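Local coordinates for protein amino Transferase (Eubacterium rectale, PDB 3ELE) that probably transfers amino groups between amino acids and keto acids, using bound pyridoxal-5'-phosphate as cofactor, as in other class I and II aminotransferases, at residues Y309-L320 with R372-E380. Sequence-based numbering, arbitrary orientation.
Sequences YKENRDLLYEGL and RISYCVDRE
Asn312 turns its CG anti to its own carbonyl carbon (chi1 -75°), which sends the amide off the helix into the loop 375-378, while Tyr375, with CG between its backbone N and carbonyl carbon (chi1 55°), lays its ring against that helix. Asn312 ND2 donates to Tyr375 O at 2.9 Å, a fairly straight bond (163°) with the acceptor close to the amide plane; a second, weak bond from Asn312 ND2 to Val377 O is short (2.7 Å) but strongly bent. The same nitrogen thus reaches the carbonyls of the first and last residues of the inverse gamma turn centred on Cys376. At the amide's other end, Asn312 OD1 lies 3.3 Å from Arg379 CB. Arg313 CA sits over one face of the Tyr375 ring, toward its rim, and the Arg313 side chain runs alongside, CB 3.6 Å from Tyr375 CZ. In the C-terminal small domain of this aminotransferase fold, helix 306-323 packs over the C-terminal end of strand 370-374 and the start of helix 379-396, whose N-cap is Asp378. Further along, Leu316 CD2 packs on Ile373 CG2 (3.7 Å), and Leu320 meets Ile373 tip to tip. The extended Arg379 crosses Leu315 at about a right angle, Leu315 CD2 lying over one guanidinium face. Glu311 OE1 stays 4.3 Å from Arg379 NE, so any attraction is probably electrostatic. At the start of 309-320, Tyr309 CE1 touches Cys376 CB.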
ATOM      1  N   TYR A 309      12.723   3.177 -26.434  1.00 34.74           N
ATOM      2  CA  TYR A 309      12.486   1.745 -26.287  1.00 35.78           C
ATOM      3  C   TYR A 309      12.323   1.024 -27.636  1.00 36.05           C
ATOM      4  O   TYR A 309      12.751  -0.144 -27.772  1.00 34.87           O
ATOM      5  CB  TYR A 309      11.234   1.466 -25.433  1.00 35.92           C
ATOM      6  CG  TYR A 309      11.289   1.847 -23.953  1.00 34.47           C
ATOM      7  CD1 TYR A 309      12.389   1.510 -23.155  1.00 34.76           C
ATOM      8  CD2 TYR A 309      10.174   2.426 -23.320  1.00 39.01           C
ATOM      9  CE1 TYR A 309      12.413   1.801 -21.785  1.00 39.05           C
ATOM     10  CE2 TYR A 309      10.178   2.705 -21.928  1.00 36.62           C
ATOM     11  CZ  TYR A 309      11.303   2.393 -21.170  1.00 40.24           C
ATOM     12  OH  TYR A 309      11.333   2.661 -19.818  1.00 37.86           O
ATOM     13  N   LYS A 310      11.651   1.681 -28.589  1.00 37.58           N
ATOM     14  CA  LYS A 310      11.438   1.131 -29.951  1.00 38.19           C
ATOM     15  C   LYS A 310      12.781   0.931 -30.634  1.00 37.63           C
ATOM     16  O   LYS A 310      13.001  -0.109 -31.240  1.00 38.05           O
ATOM     17  CB  LYS A 310      10.584   2.049 -30.828  1.00 38.58           C
ATOM     18  CG  LYS A 310      10.191   1.477 -32.223  1.00 38.62           C
ATOM     19  CD  LYS A 310       9.963   2.618 -33.203  1.00 45.30           C
ATOM     20  CE  LYS A 310       9.412   2.155 -34.543  1.00 49.75           C
ATOM     21  NZ  LYS A 310      10.261   1.152 -35.296  1.00 54.16           N
ATOM     22  N   GLU A 311      13.649   1.938 -30.553  1.00 38.00           N
ATOM     23  CA  GLU A 311      15.005   1.867 -31.134  1.00 38.58           C
ATOM     24  C   GLU A 311      15.797   0.680 -30.581  1.00 36.81           C
ATOM     25  O   GLU A 311      16.450  -0.022 -31.346  1.00 36.33           O
ATOM     26  CB  GLU A 311      15.766   3.184 -30.958  1.00 38.49           C
ATOM     27  CG  GLU A 311      15.274   4.285 -31.885  1.00 42.14           C
ATOM     28  CD  GLU A 311      16.116   5.567 -31.841  1.00 43.39           C
ATOM     29  OE1 GLU A 311      16.986   5.716 -30.941  1.00 52.81           O
ATOM     30  OE2 GLU A 311      15.905   6.432 -32.732  1.00 52.50           O
ATOM     31  N   ASN A 312      15.699   0.446 -29.268  1.00 36.47           N
ATOM     32  CA  ASN A 312      16.323  -0.732 -28.629  1.00 36.26           C
ATOM     33  C   ASN A 312      15.725  -2.051 -29.133  1.00 34.88           C
ATOM     34  O   ASN A 312      16.480  -2.981 -29.393  1.00 33.87           O
ATOM     35  CB  ASN A 312      16.262  -0.673 -27.084  1.00 36.32           C
ATOM     36  CG  ASN A 312      17.274   0.319 -26.472  1.00 30.80           C
ATOM     37  OD1 ASN A 312      18.022   1.003 -27.169  1.00 37.96           O
ATOM     38  ND2 ASN A 312      17.274   0.395 -25.150  1.00 29.53           N
ATOM     39  N   ARG A 313      14.392  -2.109 -29.285  1.00 35.28           N
ATOM     40  CA  ARG A 313      13.701  -3.300 -29.820  1.00 35.05           C
ATOM     41  C   ARG A 313      14.254  -3.663 -31.186  1.00 34.21           C
ATOM     42  O   ARG A 313      14.661  -4.790 -31.395  1.00 34.79           O
ATOM     43  CB  ARG A 313      12.183  -3.090 -29.971  1.00 35.54           C
ATOM     44  CG  ARG A 313      11.403  -4.365 -30.397  1.00 36.16           C
ATOM     45  CD  ARG A 313      10.017  -4.052 -30.982  1.00 35.70           C
ATOM     46  NE  ARG A 313      10.105  -3.147 -32.126  1.00 37.39           N
ATOM     47  CZ  ARG A 313       9.084  -2.741 -32.886  1.00 36.16           C
ATOM     48  NH1 ARG A 313       7.854  -3.176 -32.686  1.00 37.73           N
ATOM     49  NH2 ARG A 313       9.304  -1.901 -33.891  1.00 33.03           N
ATOM     50  N   ASP A 314      14.264  -2.688 -32.091  1.00 33.75           N
ATOM     51  CA  ASP A 314      14.726  -2.873 -33.472  1.00 33.97           C
ATOM     52  C   ASP A 314      16.199  -3.282 -33.563  1.00 32.90           C
ATOM     53  O   ASP A 314      16.564  -4.140 -34.358  1.00 30.43           O
ATOM     54  CB  ASP A 314      14.487  -1.588 -34.291  1.00 34.96           C
ATOM     55  CG  ASP A 314      13.014  -1.242 -34.437  1.00 34.93           C
ATOM     56  OD1 ASP A 314      12.185  -2.111 -34.180  1.00 42.52           O
ATOM     57  OD2 ASP A 314      12.675  -0.111 -34.836  1.00 42.68           O
ATOM     58  N   LEU A 315      17.027  -2.681 -32.719  1.00 33.77           N
ATOM     59  CA  LEU A 315      18.459  -2.988 -32.685  1.00 33.71           C
ATOM     60  C   LEU A 315      18.657  -4.450 -32.223  1.00 32.33           C
ATOM     61  O   LEU A 315      19.293  -5.229 -32.910  1.00 32.09           O
ATOM     62  CB  LEU A 315      19.180  -1.997 -31.768  1.00 33.71           C
ATOM     63  CG  LEU A 315      20.701  -1.907 -31.779  1.00 36.59           C
ATOM     64  CD1 LEU A 315      21.200  -1.379 -33.147  1.00 39.52           C
ATOM     65  CD2 LEU A 315      21.141  -0.940 -30.671  1.00 34.49           C
ATOM     66  N   LEU A 316      18.037  -4.826 -31.106  1.00 32.19           N
ATOM     67  CA  LEU A 316      18.134  -6.200 -30.569  1.00 31.80           C
ATOM     68  C   LEU A 316      17.534  -7.249 -31.522  1.00 32.26           C
ATOM     69  O   LEU A 316      18.126  -8.315 -31.737  1.00 30.64           O
ATOM     70  CB  LEU A 316      17.446  -6.288 -29.188  1.00 32.86           C
ATOM     71  CG  LEU A 316      17.651  -7.535 -28.329  1.00 31.41           C
ATOM     72  CD1 LEU A 316      19.148  -7.675 -27.973  1.00 27.94           C
ATOM     73  CD2 LEU A 316      16.794  -7.453 -27.085  1.00 30.70           C
ATOM     74  N   TYR A 317      16.362  -6.945 -32.088  1.00 32.61           N
ATOM     75  CA  TYR A 317      15.689  -7.858 -33.020  1.00 33.25           C
ATOM     76  C   TYR A 317      16.523  -8.079 -34.290  1.00 33.11           C
ATOM     77  O   TYR A 317      16.698  -9.229 -34.718  1.00 31.35           O
ATOM     78  CB  TYR A 317      14.281  -7.351 -33.385  1.00 33.80           C
ATOM     79  CG  TYR A 317      13.524  -8.264 -34.332  1.00 35.64           C
ATOM     80  CD1 TYR A 317      12.937  -9.444 -33.865  1.00 28.58           C
ATOM     81  CD2 TYR A 317      13.398  -7.960 -35.695  1.00 31.89           C
ATOM     82  CE1 TYR A 317      12.242 -10.292 -34.710  1.00 25.99           C
ATOM     83  CE2 TYR A 317      12.703  -8.825 -36.562  1.00 33.94           C
ATOM     84  CZ  TYR A 317      12.117  -9.992 -36.053  1.00 34.84           C
ATOM     85  OH  TYR A 317      11.417 -10.864 -36.885  1.00 30.15           O
ATOM     86  N   GLU A 318      17.022  -6.984 -34.876  1.00 33.18           N
ATOM     87  CA  GLU A 318      17.844  -7.048 -36.086  1.00 34.19           C
ATOM     88  C   GLU A 318      19.124  -7.861 -35.862  1.00 33.42           C
ATOM     89  O   GLU A 318      19.439  -8.736 -36.656  1.00 35.61           O
ATOM     90  CB  GLU A 318      18.196  -5.645 -36.627  1.00 35.88           C
ATOM     91  CG  GLU A 318      17.017  -4.873 -37.228  1.00 40.40           C
ATOM     92  N   GLY A 319      19.837  -7.589 -34.779  1.00 31.29           N
ATOM     93  CA  GLY A 319      21.086  -8.298 -34.489  1.00 31.39           C
ATOM     94  C   GLY A 319      20.924  -9.772 -34.156  1.00 31.22           C
ATOM     95  O   GLY A 319      21.665 -10.604 -34.666  1.00 30.32           O
ATOM     96  N   LEU A 320      19.944 -10.091 -33.309  1.00 31.11           N
ATOM     97  CA  LEU A 320      19.687 -11.494 -32.917  1.00 31.10           C
ATOM     98  C   LEU A 320      19.184 -12.330 -34.096  1.00 30.89           C
ATOM     99  O   LEU A 320      19.634 -13.459 -34.287  1.00 30.95           O
ATOM    100  CB  LEU A 320      18.715 -11.584 -31.729  1.00 30.20           C
ATOM    101  CG  LEU A 320      19.178 -11.106 -30.344  1.00 29.26           C
ATOM    102  CD1 LEU A 320      18.053 -11.424 -29.331  1.00 25.08           C
ATOM    103  CD2 LEU A 320      20.492 -11.724 -29.889  1.00 28.37           C
ATOM    104  N   ARG A 372      13.462 -14.565 -21.843  1.00 30.92           N
ATOM    105  CA  ARG A 372      13.068 -13.172 -21.851  1.00 31.80           C
ATOM    106  C   ARG A 372      14.337 -12.328 -21.754  1.00 31.53           C
ATOM    107  O   ARG A 372      15.135 -12.490 -20.815  1.00 31.45           O
ATOM    108  CB  ARG A 372      12.157 -12.836 -20.676  1.00 32.10           C
ATOM    109  CG  ARG A 372      11.649 -11.385 -20.766  1.00 32.03           C
ATOM    110  CD  ARG A 372      10.975 -10.924 -19.521  1.00 34.61           C
ATOM    111  NE  ARG A 372      11.917 -10.593 -18.459  1.00 32.03           N
ATOM    112  CZ  ARG A 372      11.583 -10.028 -17.292  1.00 36.77           C
ATOM    113  NH1 ARG A 372      10.332  -9.743 -16.999  1.00 37.23           N
ATOM    114  NH2 ARG A 372      12.524  -9.766 -16.396  1.00 35.41           N
ATOM    115  N   ILE A 373      14.477 -11.405 -22.704  1.00 32.80           N
ATOM    116  CA  ILE A 373      15.596 -10.460 -22.783  1.00 32.69           C
ATOM    117  C   ILE A 373      14.966  -9.055 -22.658  1.00 33.43           C
ATOM    118  O   ILE A 373      14.234  -8.620 -23.537  1.00 35.52           O
ATOM    119  CB  ILE A 373      16.338 -10.606 -24.149  1.00 32.66           C
ATOM    120  CG1 ILE A 373      16.748 -12.065 -24.410  1.00 33.97           C
ATOM    121  CG2 ILE A 373      17.530  -9.681 -24.211  1.00 32.94           C
ATOM    122  CD1 ILE A 373      17.654 -12.303 -25.625  1.00 31.56           C
ATOM    123  N   SER A 374      15.196  -8.374 -21.539  1.00 33.77           N
ATOM    124  CA  SER A 374      14.650  -7.032 -21.326  1.00 34.21           C
ATOM    125  C   SER A 374      15.504  -6.058 -22.124  1.00 34.84           C
ATOM    126  O   SER A 374      16.733  -6.231 -22.171  1.00 33.20           O
ATOM    127  CB  SER A 374      14.682  -6.649 -19.841  1.00 34.68           C
ATOM    128  OG  SER A 374      14.010  -7.605 -19.048  1.00 39.46           O
ATOM    129  N   TYR A 375      14.870  -5.074 -22.773  1.00 34.14           N
ATOM    130  CA  TYR A 375      15.618  -4.038 -23.543  1.00 34.63           C
ATOM    131  C   TYR A 375      15.430  -2.609 -23.036  1.00 35.06           C
ATOM    132  O   TYR A 375      15.853  -1.648 -23.710  1.00 36.61           O
ATOM    133  CB  TYR A 375      15.461  -4.193 -25.058  1.00 33.76           C
ATOM    134  CG  TYR A 375      14.057  -4.217 -25.569  1.00 34.51           C
ATOM    135  CD1 TYR A 375      13.392  -3.028 -25.883  1.00 31.49           C
ATOM    136  CD2 TYR A 375      13.392  -5.419 -25.782  1.00 28.25           C
ATOM    137  CE1 TYR A 375      12.085  -3.044 -26.369  1.00 27.75           C
ATOM    138  CE2 TYR A 375      12.077  -5.432 -26.299  1.00 31.00           C
ATOM    139  CZ  TYR A 375      11.442  -4.228 -26.591  1.00 28.87           C
ATOM    140  OH  TYR A 375      10.150  -4.187 -27.077  1.00 34.32           O
ATOM    141  N   CYS A 376      14.921  -2.481 -21.802  1.00 34.65           N
ATOM    142  CA  CYS A 376      14.928  -1.229 -21.018  1.00 35.04           C
ATOM    143  C   CYS A 376      16.385  -1.104 -20.458  1.00 34.71           C
ATOM    144  O   CYS A 376      16.660  -1.062 -19.240  1.00 34.62           O
ATOM    145  CB  CYS A 376      13.861  -1.288 -19.915  1.00 35.34           C
ATOM    146  SG  CYS A 376      13.787  -2.896 -19.031  1.00 37.40           S
ATOM    147  N   VAL A 377      17.312  -1.035 -21.404  1.00 34.92           N
ATOM    148  CA  VAL A 377      18.749  -1.082 -21.164  1.00 34.58           C
ATOM    149  C   VAL A 377      19.386  -0.023 -22.036  1.00 36.50           C
ATOM    150  O   VAL A 377      18.706   0.598 -22.860  1.00 35.61           O
ATOM    151  CB  VAL A 377      19.333  -2.481 -21.556  1.00 35.27           C
ATOM    152  CG1 VAL A 377      18.658  -3.624 -20.754  1.00 32.10           C
ATOM    153  CG2 VAL A 377      19.213  -2.732 -23.083  1.00 30.09           C
ATOM    154  N   ASP A 378      20.699   0.136 -21.885  1.00 37.93           N
ATOM    155  CA  ASP A 378      21.448   1.116 -22.639  1.00 39.29           C
ATOM    156  C   ASP A 378      21.618   0.628 -24.080  1.00 39.61           C
ATOM    157  O   ASP A 378      22.042  -0.509 -24.309  1.00 38.86           O
ATOM    158  CB  ASP A 378      22.810   1.341 -21.985  1.00 39.71           C
ATOM    159  CG  ASP A 378      23.458   2.639 -22.412  1.00 46.25           C
ATOM    160  OD1 ASP A 378      23.687   2.870 -23.629  1.00 57.64           O
ATOM    161  OD2 ASP A 378      23.770   3.435 -21.498  1.00 58.30           O
ATOM    162  N   ARG A 379      21.298   1.504 -25.036  1.00 40.57           N
ATOM    163  CA  ARG A 379      21.396   1.214 -26.471  1.00 41.59           C
ATOM    164  C   ARG A 379      22.787   0.700 -26.880  1.00 40.88           C
ATOM    165  O   ARG A 379      22.886  -0.266 -27.626  1.00 41.53           O
ATOM    166  CB  ARG A 379      21.014   2.463 -27.292  1.00 40.94           C
ATOM    167  CG  ARG A 379      21.040   2.267 -28.812  1.00 44.96           C
ATOM    168  CD  ARG A 379      20.446   3.453 -29.591  1.00 45.97           C
ATOM    169  NE  ARG A 379      20.517   3.179 -31.029  1.00 50.52           N
ATOM    170  CZ  ARG A 379      21.561   3.427 -31.829  1.00 55.07           C
ATOM    171  NH1 ARG A 379      22.688   4.010 -31.373  1.00 56.27           N
ATOM    172  NH2 ARG A 379      21.480   3.091 -33.123  1.00 54.68           N
ATOM    173  N   GLU A 380      23.845   1.334 -26.371  1.00 40.29           N
ATOM    174  CA  GLU A 380      25.226   0.942 -26.711  1.00 39.50           C
ATOM    175  C   GLU A 380      25.587  -0.455 -26.176  1.00 37.42           C
ATOM    176  O   GLU A 380      26.374  -1.154 -26.817  1.00 37.86           O
ATOM    177  CB  GLU A 380      26.259   2.001 -26.269  1.00 39.87           C
ATOM    178  CG  GLU A 380      25.933   3.462 -26.671  1.00 45.50           C
ATOM    179  CD  GLU A 380      25.459   3.627 -28.119  1.00 48.27           C
ATOM    180  OE1 GLU A 380      26.256   3.403 -29.049  1.00 48.23           O
ATOM    181  OE2 GLU A 380      24.280   4.008 -28.312  1.00 52.18           O
TER